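Local coordinates for protein phosphoribosylglycinamide synthetase (Anaerococcus prevotii, PDB 4DIM) that probably binds ATP and a metal ion and acts as a ligase of the ATP-grasp family, at residues I84-R89 / L99-A104; G18-L22 / A76-L80. One frame throughout, in Å; residues are numbered along the deposited sequence.

How the interactions relate
Interactions 1 and 2 illustrate how the amino-terminal part of an ATP-grasp ligase, built on a parallel sheet in the order 51-54, 32-37, 9-13, 74-76, continues from its edge strand 74-76 through two successive contacts. The chain leaving that strand belongs to interaction 2, which is the more deeply buried and joins a leucine and a glutamine to an alanine and two cysteines, with no charged pair. It then runs into helix 84-94, which carries the first half of interaction 1, a partly buried contact of a helix with a loop and helix start, apolar at its centre and with a salt bridge at its border. The two centres lie about 16 Å apart, yet Leu87 CD2 and Ile84 CD1 pack on Thr77 CG2 at 3.5 and 3.7 Å respectively.

Interaction 1: residues I84-R89 / L99-A104; sequences IVSLAR and LNEEAA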
loop_
_atom_site.group_PDB
_atom_site.type_symbol
_atom_site.label_atom_id
_atom_site.label_comp_id
_atom_site.label_asym_id
_atom_site.label_seq_id
_atom_site.Cartn_x
_atom_site.Cartn_y
_atom_site.Cartn_z
ATOM N N ILE A 84 -11.509 -1.248 2.432
ATOM C CA ILE A 84 -11.304 -2.060 1.236
ATOM C C ILE A 84 -12.361 -3.137 1.104
ATOM O O ILE A 84 -12.784 -3.462 -0.003
ATOM C CB ILE A 84 -9.856 -2.651 1.205
ATOM C CG1 ILE A 84 -9.489 -3.189 -0.206
ATOM C CG2 ILE A 84 -9.649 -3.780 2.266
ATOM C CD1 ILE A 84 -9.793 -2.264 -1.340
ATOM N N VAL A 85 -12.802 -3.689 2.212
ATOM C CA VAL A 85 -13.885 -4.669 2.198
ATOM C C VAL A 85 -15.197 -3.948 1.926
ATOM O O VAL A 85 -15.939 -4.356 1.046
ATOM C CB VAL A 85 -13.923 -5.451 3.516
ATOM C CG1 VAL A 85 -15.203 -6.285 3.618
ATOM C CG2 VAL A 85 -12.680 -6.328 3.617
ATOM N N SER A 86 -15.469 -2.862 2.665
ATOM C CA SER A 86 -16.684 -2.056 2.494
ATOM C C SER A 86 -16.810 -1.634 1.040
ATOM O O SER A 86 -17.868 -1.850 0.473
ATOM C CB SER A 86 -16.662 -0.856 3.427
ATOM O OG SER A 86 -16.111 -1.244 4.674
ATOM N N LEU A 87 -15.715 -1.206 0.383
ATOM C CA LEU A 87 -15.780 -0.905 -1.058
ATOM C C LEU A 87 -16.259 -2.116 -1.874
ATOM O O LEU A 87 -17.127 -1.991 -2.740
ATOM C CB LEU A 87 -14.416 -0.505 -1.573
ATOM C CG LEU A 87 -14.273 -0.319 -3.083
ATOM C CD1 LEU A 87 -15.279 0.676 -3.623
ATOM C CD2 LEU A 87 -12.892 0.181 -3.388
ATOM N N ALA A 88 -15.662 -3.277 -1.607
ATOM C CA ALA A 88 -15.992 -4.519 -2.278
ATOM C C ALA A 88 -17.506 -4.841 -2.152
ATOM O O ALA A 88 -18.141 -5.191 -3.160
ATOM C CB ALA A 88 -15.147 -5.647 -1.709
ATOM N N ARG A 89 -18.099 -4.636 -0.945
ATOM C CA ARG A 89 -19.529 -4.855 -0.761
ATOM C C ARG A 89 -20.339 -3.815 -1.544
ATOM O O ARG A 89 -21.303 -4.196 -2.232
ATOM C CB ARG A 89 -19.960 -4.847 0.713
ATOM C CG ARG A 89 -21.283 -5.650 0.895
ATOM C CD ARG A 89 -21.650 -5.909 2.344
ATOM N NE ARG A 89 -20.830 -6.968 2.926
ATOM C CZ ARG A 89 -20.858 -7.345 4.203
ATOM N NH1 ARG A 89 -21.678 -6.750 5.065
ATOM N NH2 ARG A 89 -20.060 -8.321 4.632
ATOM N N LEU A 99 -13.326 -4.309 -7.261
ATOM C CA LEU A 99 -13.017 -5.648 -6.735
ATOM C C LEU A 99 -14.265 -6.260 -6.074
ATOM O O LEU A 99 -15.163 -5.517 -5.673
ATOM C CB LEU A 99 -11.851 -5.627 -5.743
ATOM C CG LEU A 99 -12.116 -5.185 -4.276
ATOM C CD1 LEU A 99 -10.878 -5.363 -3.435
ATOM C CD2 LEU A 99 -12.563 -3.746 -4.188
ATOM N N ASN A 100 -14.331 -7.603 -5.976
ATOM C CA ASN A 100 -15.477 -8.289 -5.379
ATOM C C ASN A 100 -15.128 -8.640 -3.920
ATOM O O ASN A 100 -13.959 -8.652 -3.567
ATOM C CB ASN A 100 -15.947 -9.519 -6.234
ATOM C CG ASN A 100 -14.978 -10.669 -6.369
ATOM O OD1 ASN A 100 -14.467 -11.184 -5.387
ATOM N ND2 ASN A 100 -14.767 -11.177 -7.574
ATOM N N GLU A 101 -16.137 -8.859 -3.062
ATOM C CA GLU A 101 -15.886 -9.090 -1.641
ATOM C C GLU A 101 -15.136 -10.393 -1.336
ATOM O O GLU A 101 -14.319 -10.394 -0.417
ATOM C CB GLU A 101 -17.180 -9.044 -0.837
ATOM C CG GLU A 101 -16.934 -8.790 0.640
ATOM C CD GLU A 101 -18.188 -8.631 1.466
ATOM O OE1 GLU A 101 -18.052 -8.322 2.671
ATOM O OE2 GLU A 101 -19.305 -8.800 0.918
ATOM N N GLU A 102 -15.373 -11.470 -2.080
ATOM C CA GLU A 102 -14.653 -12.716 -1.808
ATOM C C GLU A 102 -13.137 -12.556 -2.046
ATOM O O GLU A 102 -12.362 -13.180 -1.331
ATOM C CB GLU A 102 -15.229 -13.925 -2.583
ATOM C CG GLU A 102 -15.330 -13.801 -4.089
ATOM C CD GLU A 102 -15.934 -14.999 -4.798
ATOM O OE1 GLU A 102 -16.320 -14.836 -5.978
ATOM O OE2 GLU A 102 -16.046 -16.084 -4.182
ATOM N N ALA A 103 -12.720 -11.657 -2.959
ATOM C CA ALA A 103 -11.296 -11.400 -3.252
ATOM C C ALA A 103 -10.634 -10.559 -2.171
ATOM O O ALA A 103 -9.458 -10.765 -1.848
ATOM C CB ALA A 103 -11.156 -10.689 -4.587
ATOM N N ALA A 104 -11.388 -9.562 -1.668
ATOM C CA ALA A 104 -10.980 -8.638 -0.615
ATOM C C ALA A 104 -10.774 -9.385 0.729
ATOM O O ALA A 104 -9.831 -9.072 1.473
ATOM C CB ALA A 104 -12.023 -7.543 -0.477
#
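Ala88 sits at the middle of this contact between helix 84-94 and the loop and first turn leading into helix 101-108, and its small side chain permits a close approach: its CA lies 4.6 Å from Glu101 CA. Ala88 CB rests 3.5 Å from Glu101 CA, 3.9 Å from Ala104 CB and 4.0 Å from Leu99 CG. Leu99 places CD1 3.9 Å from Ile84 CD1 and CD2 4.0 Å from Leu87 CG, while Val85 CG2 lies 4.3 Å from Ala104 CB. Where the second helix begins, Asn100 is the N-cap, its OD1 accepting from Ala103 N at 3.0 Å. Farther out, the extended side chain of Glu101 passes Val85, with OE1 3.6 Å from Val85 CG1, and meets Arg89 in a salt bridge. Arg89 NH2 donates to Glu101 OE1 at 2.8 Å and Arg89 NE to Glu101 OE2 at 3.1 Å; a second bond from Arg89 NE, to Glu101 OE1, is weak. Arg89 NH1 turns to Asp61 in another salt bridge, so the guanidinium joins two acidic partners. The chemistry implies distinct roles: the small Ala88 lets the backbones come close, Leu99 of the preceding loop fills the apolar space beside it, and a charged pair links the segments at the partly exposed border.

Interaction 2: residues G18-L22 / A76-L80; sequences GQLGL and ATCCL
This is a buried packing contact between the start of helix 20-29 and the end of strand 74-76 with the loop that follows it, at one edge of the parallel sheet. Gly18 and Gln19, with phi/psi of -76/11° and -128/13°, come just ahead of Gly21 and Leu22 in the helix. Across from them, Ala76, Thr77 and Cys78 are extended (phi -141 to -164°, psi 150 to 161°), and Cys79 breaks that course with a left-handed conformation of 67/1°. The closest CA pair is Gln19 with Cys78, 6.5 Å apart. Leu22, a t,p rotamer, points at the other segment and puts CD2 4.0 Å from both Ala76 CB and Cys78 CB; its other neighbours include Tyr298 and Ile301 of helix 297-305. Gln19 (chi1 m, chi2 t) reaches across toward the loop, with CG 4.1 Å from Cys78 SG. Its NE2 comes 3.0 Å from Cys78 O, at an angle too poor for a hydrogen bond, and instead bonds weakly to Leu13 O, which also accepts from Thr77 OG1. Cys79 (chi1 m) brings SG 3.3 Å from Gly18 O. Gly18 and Gly21, with Gly16, fit a GxGxxG pattern, and the arrangement of strand 9-13, glycine-rich turn and helix 20-29 beside the end of a neighbouring parallel strand is consistent with a Rossmann-like amino-terminal fold, as in other ATP-grasp ligases.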
loop_
_atom_site.group_PDB
_atom_site.type_symbol
_atom_site.label_atom_id
_atom_site.label_comp_id
_atom_site.label_asym_id
_atom_site.label_seq_id
_atom_site.Cartn_x
_atom_site.Cartn_y
_atom_site.Cartn_z
ATOM N N GLY A 18 -3.252 11.561 3.110
ATOM C CA GLY A 18 -2.756 10.654 2.082
ATOM C C GLY A 18 -3.749 10.258 1.013
ATOM O O GLY A 18 -3.459 9.342 0.249
ATOM N N GLN A 19 -4.928 10.913 0.924
ATOM C CA GLN A 19 -5.920 10.528 -0.080
ATOM C C GLN A 19 -6.426 11.681 -0.931
ATOM O O GLN A 19 -7.308 11.435 -1.751
ATOM C CB GLN A 19 -7.066 9.862 0.622
ATOM C CG GLN A 19 -6.585 8.588 1.310
ATOM C CD GLN A 19 -7.723 7.870 1.920
ATOM O OE1 GLN A 19 -7.952 8.033 3.142
ATOM N NE2 GLN A 19 -8.494 7.149 1.042
ATOM N N LEU A 20 -5.760 12.871 -0.887
ATOM C CA LEU A 20 -6.218 14.027 -1.646
ATOM C C LEU A 20 -5.963 13.951 -3.153
ATOM O O LEU A 20 -6.547 14.750 -3.883
ATOM C CB LEU A 20 -5.698 15.376 -1.081
ATOM C CG LEU A 20 -4.223 15.761 -1.024
ATOM C CD1 LEU A 20 -3.547 15.846 -2.450
ATOM C CD2 LEU A 20 -4.085 17.126 -0.317
ATOM N N GLY A 21 -5.145 13.016 -3.614
ATOM C CA GLY A 21 -4.825 12.889 -5.031
ATOM C C GLY A 21 -5.991 12.400 -5.859
ATOM O O GLY A 21 -6.211 12.834 -6.999
ATOM N N LEU A 22 -6.736 11.486 -5.279
ATOM C CA LEU A 22 -7.901 10.957 -5.935
ATOM C C LEU A 22 -9.052 11.970 -5.926
ATOM O O LEU A 22 -9.817 12.021 -6.890
ATOM C CB LEU A 22 -8.263 9.674 -5.251
ATOM C CG LEU A 22 -9.339 8.861 -5.831
ATOM C CD1 LEU A 22 -8.988 8.406 -7.246
ATOM C CD2 LEU A 22 -9.568 7.695 -4.972
ATOM N N ALA A 76 -14.526 4.394 -4.720
ATOM C CA ALA A 76 -13.103 4.162 -4.743
ATOM C C ALA A 76 -12.500 4.373 -3.382
ATOM O O ALA A 76 -13.078 5.018 -2.524
ATOM C CB ALA A 76 -12.459 5.086 -5.760
ATOM N N THR A 77 -11.376 3.747 -3.170
ATOM C CA THR A 77 -10.581 3.881 -1.954
ATOM C C THR A 77 -9.199 3.885 -2.450
ATOM O O THR A 77 -8.961 3.508 -3.595
ATOM C CB THR A 77 -10.873 2.796 -0.901
ATOM O OG1 THR A 77 -10.309 3.196 0.363
ATOM C CG2 THR A 77 -10.338 1.443 -1.285
ATOM N N CYS A 78 -8.292 4.369 -1.642
ATOM C CA CYS A 78 -6.921 4.440 -2.063
ATOM C C CYS A 78 -6.050 4.642 -0.848
ATOM O O CYS A 78 -6.535 5.091 0.188
ATOM C CB CYS A 78 -6.757 5.550 -3.119
ATOM S SG CYS A 78 -6.045 7.117 -2.526
ATOM N N CYS A 79 -4.818 4.130 -0.930
ATOM C CA CYS A 79 -3.724 4.302 0.011
ATOM C C CYS A 79 -3.918 3.661 1.387
ATOM O O CYS A 79 -2.985 3.731 2.179
ATOM C CB CYS A 79 -3.398 5.790 0.128
ATOM S SG CYS A 79 -2.846 6.536 -1.453
ATOM N N LEU A 80 -5.049 2.972 1.669
ATOM C CA LEU A 80 -5.289 2.342 2.988
ATOM C C LEU A 80 -6.298 1.175 2.868
ATOM O O LEU A 80 -7.194 1.217 2.016
ATOM C CB LEU A 80 -5.819 3.430 3.960
ATOM C CG LEU A 80 -5.177 3.554 5.372
ATOM C CD1 LEU A 80 -3.632 3.721 5.343
ATOM C CD2 LEU A 80 -5.747 4.773 6.105
#